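Local coordinates for protein Kinase A (Toxoplasma gondii, PDB 5J3U) that binds cyclic AMP in two cyclic nucleotide-binding domains and, as in its family, probably restrains the catalytic subunit of the kinase, at residues T128-S140 with E151-M163. Residues are numbered along the deposited sequence; the frame is centred on the assembly and turned at random.
Sequences TKRRSMYDSFLKS and ERGKVADALRTEM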
loop_
_atom_site.group_PDB
_atom_site.type_symbol
_atom_site.label_atom_id
_atom_site.label_comp_id
_atom_site.label_asym_id
_atom_site.label_seq_id
_atom_site.Cartn_x
_atom_site.Cartn_y
_atom_site.Cartn_z
ATOM N N THR A 128 5.473 -10.382 7.090
ATOM C CA THR A 128 4.744 -11.607 6.801
ATOM C C THR A 128 3.615 -11.802 7.792
ATOM O O THR A 128 2.532 -12.250 7.401
ATOM C CB THR A 128 5.612 -12.870 6.695
ATOM O OG1 THR A 128 6.172 -13.168 7.945
ATOM C CG2 THR A 128 6.762 -12.717 5.647
ATOM N N LYS A 129 3.827 -11.400 9.035
ATOM C CA LYS A 129 2.741 -11.417 9.989
ATOM C C LYS A 129 1.605 -10.455 9.634
ATOM O O LYS A 129 0.408 -10.811 9.773
ATOM C CB LYS A 129 3.255 -11.090 11.371
ATOM C CG LYS A 129 2.194 -11.325 12.411
ATOM C CD LYS A 129 2.718 -11.275 13.844
ATOM C CE LYS A 129 1.521 -11.172 14.793
ATOM N NZ LYS A 129 2.006 -11.087 16.192
ATOM N N ARG A 130 1.972 -9.248 9.219
ATOM C CA ARG A 130 0.963 -8.277 8.847
ATOM C C ARG A 130 0.073 -8.809 7.719
ATOM O O ARG A 130 -1.141 -8.665 7.760
ATOM C CB ARG A 130 1.586 -6.938 8.462
ATOM C CG ARG A 130 0.558 -5.822 8.371
ATOM C CD ARG A 130 0.047 -5.645 9.799
ATOM N NE ARG A 130 -1.032 -4.717 10.042
ATOM C CZ ARG A 130 -2.342 -5.005 10.050
ATOM N NH1 ARG A 130 -2.809 -6.198 9.683
ATOM N NH2 ARG A 130 -3.187 -4.049 10.384
ATOM N N ARG A 131 0.703 -9.402 6.712
ATOM C CA ARG A 131 -0.011 -9.958 5.543
ATOM C C ARG A 131 -0.995 -11.030 5.983
ATOM O O ARG A 131 -2.165 -11.031 5.560
ATOM C CB ARG A 131 0.987 -10.460 4.458
ATOM C CG ARG A 131 0.445 -11.363 3.350
ATOM C CD ARG A 131 -0.835 -10.867 2.675
ATOM N NE ARG A 131 -1.235 -11.716 1.542
ATOM C CZ ARG A 131 -1.891 -12.868 1.633
ATOM N NH1 ARG A 131 -2.208 -13.509 0.508
ATOM N NH2 ARG A 131 -2.211 -13.401 2.820
ATOM N N SER A 132 -0.522 -11.928 6.869
ATOM C CA SER A 132 -1.361 -12.985 7.379
ATOM C C SER A 132 -2.546 -12.417 8.181
ATOM O O SER A 132 -3.679 -12.860 8.039
ATOM C CB SER A 132 -0.522 -13.966 8.200
ATOM O OG SER A 132 -1.358 -15.007 8.626
ATOM N N MET A 133 -2.282 -11.389 8.974
ATOM C CA MET A 133 -3.328 -10.746 9.773
ATOM C C MET A 133 -4.337 -10.050 8.853
ATOM O O MET A 133 -5.545 -10.122 9.127
ATOM C CB MET A 133 -2.727 -9.769 10.780
ATOM C CG MET A 133 -1.899 -10.474 11.845
ATOM S SD MET A 133 -2.890 -11.438 13.013
ATOM C CE MET A 133 -3.590 -10.142 14.022
ATOM N N TYR A 134 -3.853 -9.461 7.751
ATOM C CA TYR A 134 -4.793 -8.865 6.762
ATOM C C TYR A 134 -5.653 -9.965 6.141
ATOM O O TYR A 134 -6.876 -9.811 6.019
ATOM C CB TYR A 134 -4.103 -8.109 5.644
ATOM C CG TYR A 134 -3.614 -6.723 5.967
ATOM C CD1 TYR A 134 -4.415 -5.793 6.640
ATOM C CD2 TYR A 134 -2.344 -6.312 5.495
ATOM C CE1 TYR A 134 -3.957 -4.496 6.886
ATOM C CE2 TYR A 134 -1.876 -5.016 5.706
ATOM C CZ TYR A 134 -2.671 -4.116 6.391
ATOM O OH TYR A 134 -2.171 -2.854 6.585
ATOM N N ASP A 135 -5.037 -11.091 5.793
ATOM C CA ASP A 135 -5.816 -12.177 5.253
ATOM C C ASP A 135 -6.923 -12.695 6.179
ATOM O O ASP A 135 -8.036 -12.926 5.751
ATOM C CB ASP A 135 -4.926 -13.299 4.844
ATOM C CG ASP A 135 -5.619 -14.238 3.884
ATOM O OD1 ASP A 135 -6.257 -13.759 2.878
ATOM O OD2 ASP A 135 -5.484 -15.437 4.148
ATOM N N SER A 136 -6.574 -12.849 7.458
ATOM C CA SER A 136 -7.492 -13.217 8.499
ATOM C C SER A 136 -8.607 -12.250 8.665
ATOM O O SER A 136 -9.795 -12.650 8.682
ATOM C CB SER A 136 -6.732 -13.405 9.785
ATOM O OG SER A 136 -7.629 -13.764 10.778
ATOM N N PHE A 137 -8.266 -10.962 8.655
ATOM C CA PHE A 137 -9.226 -9.879 8.830
ATOM C C PHE A 137 -10.211 -9.916 7.689
ATOM O O PHE A 137 -11.400 -9.899 7.930
ATOM C CB PHE A 137 -8.490 -8.571 8.902
ATOM C CG PHE A 137 -9.353 -7.350 8.757
ATOM C CD1 PHE A 137 -10.318 -7.077 9.703
ATOM C CD2 PHE A 137 -9.143 -6.476 7.701
ATOM C CE1 PHE A 137 -11.115 -5.925 9.592
ATOM C CE2 PHE A 137 -9.909 -5.325 7.584
ATOM C CZ PHE A 137 -10.896 -5.066 8.528
ATOM N N LEU A 138 -9.729 -9.982 6.478
ATOM C CA LEU A 138 -10.631 -9.860 5.286
ATOM C C LEU A 138 -11.589 -11.028 5.216
ATOM O O LEU A 138 -12.675 -10.960 4.652
ATOM C CB LEU A 138 -9.834 -9.780 3.983
ATOM C CG LEU A 138 -8.966 -8.552 3.743
ATOM C CD1 LEU A 138 -8.389 -8.568 2.354
ATOM C CD2 LEU A 138 -9.763 -7.255 3.945
ATOM N N LYS A 139 -11.186 -12.152 5.792
ATOM C CA LYS A 139 -12.069 -13.283 5.778
ATOM C C LYS A 139 -13.285 -13.039 6.616
ATOM O O LYS A 139 -14.275 -13.732 6.448
ATOM C CB LYS A 139 -11.283 -14.554 6.208
ATOM C CG LYS A 139 -11.895 -15.827 5.756
ATOM C CD LYS A 139 -11.278 -17.009 6.488
ATOM C CE LYS A 139 -11.516 -18.297 5.701
ATOM N NZ LYS A 139 -12.765 -18.343 4.871
ATOM N N SER A 140 -13.258 -12.062 7.512
ATOM C CA SER A 140 -14.430 -11.683 8.256
ATOM C C SER A 140 -15.032 -10.355 7.841
ATOM O O SER A 140 -15.791 -9.774 8.580
ATOM C CB SER A 140 -14.091 -11.708 9.759
ATOM O OG SER A 140 -13.514 -12.961 10.020
ATOM N N GLU A 151 -8.243 -14.372 -4.568
ATOM C CA GLU A 151 -8.690 -12.992 -4.777
ATOM C C GLU A 151 -8.497 -12.145 -3.490
ATOM O O GLU A 151 -7.968 -11.034 -3.519
ATOM C CB GLU A 151 -10.171 -12.974 -5.078
ATOM C CG GLU A 151 -10.558 -13.060 -6.501
ATOM C CD GLU A 151 -12.044 -13.208 -6.598
ATOM O OE1 GLU A 151 -12.543 -14.333 -6.294
ATOM O OE2 GLU A 151 -12.692 -12.182 -6.895
ATOM N N ARG A 152 -8.944 -12.695 -2.374
ATOM C CA ARG A 152 -8.858 -11.999 -1.101
ATOM C C ARG A 152 -7.398 -11.754 -0.714
ATOM O O ARG A 152 -7.040 -10.675 -0.209
ATOM C CB ARG A 152 -9.629 -12.760 -0.017
ATOM C CG ARG A 152 -10.679 -11.948 0.683
ATOM C CD ARG A 152 -11.324 -12.677 1.852
ATOM N NE ARG A 152 -12.032 -13.895 1.454
ATOM C CZ ARG A 152 -11.575 -15.139 1.531
ATOM N NH1 ARG A 152 -10.381 -15.408 2.031
ATOM N NH2 ARG A 152 -12.341 -16.133 1.088
ATOM N N GLY A 153 -6.543 -12.750 -0.938
ATOM C CA GLY A 153 -5.113 -12.606 -0.668
ATOM C C GLY A 153 -4.470 -11.490 -1.466
ATOM O O GLY A 153 -3.593 -10.766 -0.946
ATOM N N LYS A 154 -4.915 -11.304 -2.705
ATOM C CA LYS A 154 -4.397 -10.190 -3.504
ATOM C C LYS A 154 -4.776 -8.819 -2.959
ATOM O O LYS A 154 -3.968 -7.912 -2.953
ATOM C CB LYS A 154 -4.793 -10.320 -4.973
ATOM C CG LYS A 154 -4.082 -11.479 -5.642
ATOM C CD LYS A 154 -2.636 -11.135 -5.965
ATOM C CE LYS A 154 -1.630 -12.239 -5.628
ATOM N NZ LYS A 154 -0.489 -12.363 -6.592
ATOM N N VAL A 155 -6.002 -8.703 -2.463
ATOM C CA VAL A 155 -6.475 -7.471 -1.804
ATOM C C VAL A 155 -5.626 -7.252 -0.546
ATOM O O VAL A 155 -5.082 -6.165 -0.334
ATOM C CB VAL A 155 -8.001 -7.577 -1.446
ATOM C CG1 VAL A 155 -8.463 -6.368 -0.672
ATOM C CG2 VAL A 155 -8.885 -7.740 -2.672
ATOM N N ALA A 156 -5.458 -8.305 0.264
ATOM C CA ALA A 156 -4.657 -8.240 1.499
ATOM C C ALA A 156 -3.232 -7.709 1.234
ATOM O O ALA A 156 -2.714 -6.894 2.015
ATOM C CB ALA A 156 -4.619 -9.617 2.218
ATOM N N ASP A 157 -2.640 -8.155 0.132
ATOM C CA ASP A 157 -1.312 -7.727 -0.333
ATOM C C ASP A 157 -1.229 -6.263 -0.753
ATOM O O ASP A 157 -0.157 -5.721 -0.807
ATOM C CB ASP A 157 -0.883 -8.552 -1.550
ATOM C CG ASP A 157 -0.462 -9.982 -1.192
ATOM O OD1 ASP A 157 -0.267 -10.282 0.001
ATOM O OD2 ASP A 157 -0.389 -10.832 -2.117
ATOM N N ALA A 158 -2.357 -5.617 -1.041
ATOM C CA ALA A 158 -2.433 -4.190 -1.413
ATOM C C ALA A 158 -2.960 -3.232 -0.294
ATOM O O ALA A 158 -3.274 -2.029 -0.567
ATOM C CB ALA A 158 -3.331 -4.071 -2.616
ATOM N N LEU A 159 -3.122 -3.732 0.918
ATOM C CA LEU A 159 -3.598 -2.909 2.043
ATOM C C LEU A 159 -2.487 -2.205 2.809
ATOM O O LEU A 159 -1.390 -2.763 2.960
ATOM C CB LEU A 159 -4.372 -3.768 3.029
ATOM C CG LEU A 159 -5.672 -4.352 2.519
ATOM C CD1 LEU A 159 -6.375 -5.159 3.564
ATOM C CD2 LEU A 159 -6.631 -3.276 2.015
ATOM N N ARG A 160 -2.781 -0.987 3.261
ATOM C CA ARG A 160 -1.977 -0.244 4.243
ATOM C C ARG A 160 -2.842 0.057 5.441
ATOM O O ARG A 160 -4.052 -0.144 5.354
ATOM C CB ARG A 160 -1.426 1.042 3.652
ATOM C CG ARG A 160 -0.526 0.814 2.461
ATOM C CD ARG A 160 -0.224 2.155 1.817
ATOM N NE ARG A 160 0.664 2.084 0.682
ATOM C CZ ARG A 160 0.314 1.834 -0.581
ATOM N NH1 ARG A 160 -0.948 1.547 -0.935
ATOM N NH2 ARG A 160 1.276 1.816 -1.509
ATOM N N THR A 161 -2.237 0.344 6.580
ATOM C CA THR A 161 -2.993 0.646 7.818
ATOM C C THR A 161 -2.727 2.058 8.217
ATOM O O THR A 161 -1.583 2.512 8.135
ATOM C CB THR A 161 -2.635 -0.316 8.955
ATOM O OG1 THR A 161 -3.144 -1.612 8.591
ATOM C CG2 THR A 161 -3.243 0.087 10.260
ATOM N N GLU A 162 -3.749 2.751 8.660
ATOM C CA GLU A 162 -3.585 4.108 9.222
ATOM C C GLU A 162 -4.401 4.217 10.538
ATOM O O GLU A 162 -5.461 3.596 10.640
ATOM C CB GLU A 162 -4.116 5.160 8.253
ATOM C CG GLU A 162 -3.336 5.231 6.948
ATOM C CD GLU A 162 -3.829 6.316 5.981
ATOM O OE1 GLU A 162 -4.768 7.071 6.315
ATOM O OE2 GLU A 162 -3.256 6.368 4.855
ATOM N N MET A 163 -3.887 4.968 11.518
ATOM C CA MET A 163 -4.548 5.174 12.821
ATOM C C MET A 163 -5.013 6.625 12.882
ATOM O O MET A 163 -4.282 7.529 12.487
ATOM C CB MET A 163 -3.557 4.878 13.976
ATOM C CG MET A 163 -4.167 4.894 15.375
ATOM S SD MET A 163 -5.184 3.440 15.724
ATOM C CE MET A 163 -3.914 2.178 15.792
HETATM O O HOH W 1 -8.844 -14.097 3.363
#
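Thr161 OG1 is held by two hydrogen-bond partners, Tyr134 and Glu184. It lies 2.6 Å from Tyr134 OH, near the plane of the phenol ring. Glu184, from outside the two segments, also forms a salt bridge with Arg130 NH2. The Tyr134 ring is covered on both faces: in the conformer given, Arg130 NH1 lies off-centre, 3.4 Å above one, while Leu159 CB makes a CH-pi contact with the other, 3.8 Å from the centroid and 10° off the normal. With CG anti to the carbonyl carbon (chi1 -79°), the ring runs past Ala156 O to the strand.

Farther along, Ala156 CB is a knob among Arg131, Tyr134, Asp135 and Leu138, helices 128-138 and 151-157 crossing at 129° with a closest approach of the axes of 8.7 Å. Leu138 CD1 packs on Val155 CG1 at 3.7 Å, and its CD2 meets Leu159 CD1 tip to tip. One water donates to both Asp135 O and Asp135 OD1 and, less certainly, accepts from Arg152 NH1, 4.5 Å from Asp135 OD1. Helix 116-138 is thus docked onto helix 149-157 and edge strand 159-165 by an apolar centre flanked by polar links, which should restrain the buried phenol both at its faces and at its hydroxyl.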